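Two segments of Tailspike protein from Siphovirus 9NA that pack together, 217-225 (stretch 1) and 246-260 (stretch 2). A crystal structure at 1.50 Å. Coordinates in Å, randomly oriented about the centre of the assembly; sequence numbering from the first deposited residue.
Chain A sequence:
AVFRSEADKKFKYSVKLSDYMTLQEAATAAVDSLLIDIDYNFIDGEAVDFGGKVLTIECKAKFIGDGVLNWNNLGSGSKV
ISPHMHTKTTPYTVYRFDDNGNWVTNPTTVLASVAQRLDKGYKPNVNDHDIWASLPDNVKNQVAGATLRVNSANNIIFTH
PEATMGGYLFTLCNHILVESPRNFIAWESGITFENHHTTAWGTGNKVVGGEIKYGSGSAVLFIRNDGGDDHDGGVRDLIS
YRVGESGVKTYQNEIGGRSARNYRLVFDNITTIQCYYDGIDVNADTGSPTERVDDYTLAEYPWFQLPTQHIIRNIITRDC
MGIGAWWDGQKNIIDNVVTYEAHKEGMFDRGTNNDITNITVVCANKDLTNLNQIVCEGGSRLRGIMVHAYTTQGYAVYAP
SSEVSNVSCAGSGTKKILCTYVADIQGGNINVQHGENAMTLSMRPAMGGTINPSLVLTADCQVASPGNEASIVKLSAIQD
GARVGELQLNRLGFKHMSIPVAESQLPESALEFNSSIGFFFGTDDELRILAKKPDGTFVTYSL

Stretch 1, residues 217-225: GSAVLFIRN
Stretch 2, residues 246-260: SGVKTYQNEIGGRSA

How do the two stretches lie against each other? They run parallel, with Leu 221 level with Lys 249 (CA to CA 5.0 Å) and Phe 222 level with Thr 250 (CA to CA 4.9 Å), so that 220-223 is a strand beside the strand residues Lys 249 and Thr 250. Leu 221 and Lys 249 share one face of the sheet, Phe 222 and Thr 250 the other. Backbone angles are extended through the pairing, phi/psi being -130/128 at Leu 221 and -148/138 at Lys 249. Together the stretches bury 700 Å².

Which backbone groups satisfy one another along this pairing? Lys 249 N donates to Val 220 O at 3.0 Å, and Lys 249 O accepts from Phe 222 N at 3.1 Å, so Lys 249 uses both its backbone groups on residues flanking Leu 221, as parallel pairing requires. Phe 222 repeats the pattern, its O taking Tyr 251 N at 2.9 Å and 168°. Lys 249 O also receives a CA-H...O contact from Leu 221 CA at 3.4 Å. Before the strand, where Ala 219 (-60/-43) and Gly 247 (-54/-51) both leave the extended form, Ala 219 N reaches Gly 247 O at 3.2 Å and a bent 138°. There a side chain takes part too: Ser 218, chi1 m, accepts from Ser 246 N at its OG, 3.2 Å away.

How does stretch 1 stay bonded beyond Tyr 251? Stretch 2 leaves as a hairpin with a type I' turn from Ile 255 to Arg 258, then returns. Ile 255 N to Arg 258 O (2.9 Å), Arg 258 N to Ile 255 O (3.1 Å) and Ala 260 N to Asn 253 O (2.8 Å) close it. Gly 256 (63/19) and Gly 257 (96/4) supply the positive phi values. Ala 260 O thereby meets Arg 224 N at 3.0 Å. Arg 224 (53/49) extends its side chain t, t, t, chi4 84°, and its NH1 donates to Ser 259 O at 3.0 Å, near the guanidinium plane, while Arg 258 CD lies over one face. The guanidinium nitrogens find further partners elsewhere in the structure.

What do the apolar side chains add? Ile 223, chi1 m and chi2 t, bridges the hairpin: its CG1 lies 3.8 Å from Tyr 251 CB, its CD1 3.8 Å from Ile 255 CD1, and its CG2 3.8 Å from Ala 260 CB. Leu 221 (t, p) sets CD1 4.1 Å from Tyr 251 CD1, at the ring's edge; Tyr 251 has chi1 t.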

# COMPACT_ATOMS: atom_id res chain seq x y z
N GLY A 217 9.33 -2.26 -27.42
CA GLY A 217 8.50 -1.13 -26.99
C GLY A 217 8.19 -1.15 -25.50
O GLY A 217 9.02 -1.57 -24.67
N SER A 218 6.96 -0.75 -25.16
CA SER A 218 6.53 -0.67 -23.77
C SER A 218 5.51 -1.79 -23.55
O SER A 218 4.84 -2.20 -24.50
CB SER A 218 5.93 0.72 -23.48
OG SER A 218 6.89 1.76 -23.70
N ALA A 219 5.38 -2.32 -22.33
CA ALA A 219 4.52 -3.49 -22.20
C ALA A 219 3.08 -3.18 -22.64
O ALA A 219 2.44 -3.98 -23.36
CB ALA A 219 4.54 -4.07 -20.80
N VAL A 220 2.57 -2.02 -22.22
CA VAL A 220 1.27 -1.52 -22.67
C VAL A 220 1.47 -0.10 -23.09
O VAL A 220 2.16 0.67 -22.39
CB VAL A 220 0.18 -1.60 -21.56
CG1 VAL A 220 -1.17 -1.22 -22.14
CG2 VAL A 220 0.13 -3.01 -20.91
N LEU A 221 0.87 0.27 -24.24
CA LEU A 221 1.03 1.61 -24.82
C LEU A 221 -0.34 2.20 -25.16
O LEU A 221 -1.18 1.52 -25.80
CB LEU A 221 1.89 1.50 -26.09
CG LEU A 221 2.07 2.82 -26.87
CD1 LEU A 221 2.92 3.79 -26.07
CD2 LEU A 221 2.72 2.54 -28.19
N PHE A 222 -0.60 3.42 -24.69
CA PHE A 222 -1.86 4.16 -24.96
C PHE A 222 -1.63 5.33 -25.92
O PHE A 222 -0.69 6.11 -25.73
CB PHE A 222 -2.45 4.72 -23.66
CG PHE A 222 -2.91 3.65 -22.70
CD1 PHE A 222 -4.23 3.19 -22.72
CD2 PHE A 222 -2.01 3.03 -21.84
CE1 PHE A 222 -4.66 2.16 -21.87
CE2 PHE A 222 -2.43 2.01 -20.98
CZ PHE A 222 -3.74 1.57 -21.01
N ILE A 223 -2.48 5.42 -26.95
CA ILE A 223 -2.45 6.50 -27.92
C ILE A 223 -3.85 7.11 -28.03
O ILE A 223 -4.80 6.40 -28.42
CB ILE A 223 -1.99 5.94 -29.30
CG1 ILE A 223 -0.53 5.53 -29.24
CG2 ILE A 223 -2.26 6.94 -30.46
CD1 ILE A 223 -0.09 4.56 -30.39
N ARG A 224 -3.98 8.39 -27.67
CA ARG A 224 -5.27 9.12 -27.74
C ARG A 224 -6.40 8.36 -27.02
O ARG A 224 -7.50 8.14 -27.59
CB ARG A 224 -5.68 9.49 -29.20
CG ARG A 224 -6.64 10.67 -29.23
CD ARG A 224 -6.98 11.12 -30.68
NE ARG A 224 -7.97 12.22 -30.63
CZ ARG A 224 -7.66 13.51 -30.46
NH1 ARG A 224 -6.38 13.91 -30.40
NH2 ARG A 224 -8.63 14.43 -30.42
N ASN A 225 -6.11 7.95 -25.78
CA ASN A 225 -7.13 7.37 -24.88
C ASN A 225 -7.47 8.36 -23.77
O ASN A 225 -6.59 9.09 -23.28
CB ASN A 225 -6.66 6.03 -24.27
CG ASN A 225 -6.90 4.83 -25.20
OD1 ASN A 225 -7.57 3.85 -24.80
ND2 ASN A 225 -6.37 4.89 -26.43
N SER A 246 9.58 1.60 -22.03
CA SER A 246 9.16 1.87 -20.65
C SER A 246 8.15 0.85 -20.12
O SER A 246 7.44 0.19 -20.89
CB SER A 246 8.63 3.29 -20.53
OG SER A 246 9.66 4.24 -20.73
N GLY A 247 8.09 0.69 -18.80
CA GLY A 247 7.32 -0.43 -18.22
C GLY A 247 5.89 -0.43 -18.76
O GLY A 247 5.39 -1.47 -19.22
N VAL A 248 5.24 0.74 -18.68
CA VAL A 248 4.04 1.04 -19.46
C VAL A 248 4.23 2.49 -19.92
O VAL A 248 5.03 3.25 -19.36
CB VAL A 248 2.72 0.92 -18.64
CG1 VAL A 248 2.49 -0.51 -18.12
CG2 VAL A 248 2.66 1.97 -17.49
N LYS A 249 3.46 2.90 -20.93
CA LYS A 249 3.66 4.25 -21.51
C LYS A 249 2.39 4.88 -22.03
O LYS A 249 1.58 4.20 -22.69
CB LYS A 249 4.65 4.14 -22.70
CG LYS A 249 4.93 5.45 -23.42
CD LYS A 249 6.08 5.32 -24.44
CE LYS A 249 6.19 6.61 -25.25
NZ LYS A 249 7.14 6.53 -26.44
N THR A 250 2.24 6.18 -21.75
CA THR A 250 1.27 7.01 -22.46
C THR A 250 2.06 7.76 -23.53
O THR A 250 3.06 8.41 -23.24
CB THR A 250 0.54 7.98 -21.51
OG1 THR A 250 1.50 8.76 -20.77
CG2 THR A 250 -0.31 7.21 -20.53
N TYR A 251 1.63 7.65 -24.78
CA TYR A 251 2.34 8.30 -25.88
C TYR A 251 2.33 9.83 -25.72
O TYR A 251 1.39 10.42 -25.18
CB TYR A 251 1.72 7.87 -27.24
CG TYR A 251 2.68 7.92 -28.45
CD1 TYR A 251 3.40 6.81 -28.83
CD2 TYR A 251 2.81 9.08 -29.20
CE1 TYR A 251 4.28 6.86 -29.90
CE2 TYR A 251 3.68 9.14 -30.27
CZ TYR A 251 4.39 8.04 -30.62
OH TYR A 251 5.26 8.07 -31.72
N GLN A 252 3.38 10.46 -26.23
CA GLN A 252 3.53 11.92 -26.24
C GLN A 252 3.39 12.58 -27.61
O GLN A 252 3.70 12.00 -28.62
CB GLN A 252 4.88 12.31 -25.64
CG GLN A 252 5.03 11.91 -24.15
CD GLN A 252 5.99 10.77 -23.94
OE1 GLN A 252 7.09 10.78 -24.46
NE2 GLN A 252 5.60 9.82 -23.16
N ASN A 253 2.96 13.82 -27.62
CA ASN A 253 2.94 14.64 -28.83
C ASN A 253 2.00 14.06 -29.91
O ASN A 253 0.95 13.61 -29.57
CB ASN A 253 4.36 14.91 -29.34
CG ASN A 253 5.24 15.65 -28.31
OD1 ASN A 253 4.86 15.89 -27.18
ND2 ASN A 253 6.44 16.01 -28.74
N GLU A 254 2.38 14.08 -31.18
CA GLU A 254 1.48 13.74 -32.30
C GLU A 254 1.95 12.47 -33.00
O GLU A 254 3.14 12.18 -33.02
CB GLU A 254 1.44 14.87 -33.35
CG GLU A 254 0.39 15.99 -33.10
CD GLU A 254 0.80 16.96 -32.00
OE1 GLU A 254 2.00 17.36 -31.94
OE2 GLU A 254 -0.08 17.37 -31.23
N ILE A 255 1.02 11.74 -33.62
CA ILE A 255 1.33 10.70 -34.62
C ILE A 255 0.55 11.05 -35.86
O ILE A 255 -0.68 11.30 -35.79
CB ILE A 255 0.90 9.28 -34.17
CG1 ILE A 255 1.68 8.87 -32.94
CG2 ILE A 255 1.17 8.28 -35.33
CD1 ILE A 255 1.14 7.59 -32.27
N GLY A 256 1.25 11.12 -37.00
CA GLY A 256 0.59 11.34 -38.28
C GLY A 256 -0.13 12.68 -38.35
O GLY A 256 -1.02 12.87 -39.18
N GLY A 257 0.23 13.60 -37.46
CA GLY A 257 -0.42 14.90 -37.40
C GLY A 257 -1.55 15.13 -36.42
O GLY A 257 -2.16 16.20 -36.42
N ARG A 258 -1.85 14.14 -35.58
CA ARG A 258 -2.89 14.34 -34.53
C ARG A 258 -2.33 13.99 -33.16
O ARG A 258 -1.57 13.01 -33.02
CB ARG A 258 -4.14 13.49 -34.81
CG ARG A 258 -5.23 13.65 -33.72
CD ARG A 258 -6.56 13.04 -34.06
NE ARG A 258 -7.20 13.83 -35.09
CZ ARG A 258 -7.49 13.39 -36.32
NH1 ARG A 258 -7.22 12.13 -36.67
NH2 ARG A 258 -8.04 14.21 -37.20
N SER A 259 -2.73 14.75 -32.14
CA SER A 259 -2.28 14.44 -30.78
C SER A 259 -2.57 12.99 -30.39
O SER A 259 -3.71 12.51 -30.54
CB SER A 259 -2.96 15.38 -29.76
OG SER A 259 -2.53 15.03 -28.44
N ALA A 260 -1.55 12.31 -29.87
CA ALA A 260 -1.60 10.92 -29.47
C ALA A 260 -1.60 10.79 -27.94
O ALA A 260 -1.34 9.71 -27.39
CB ALA A 260 -0.37 10.19 -30.05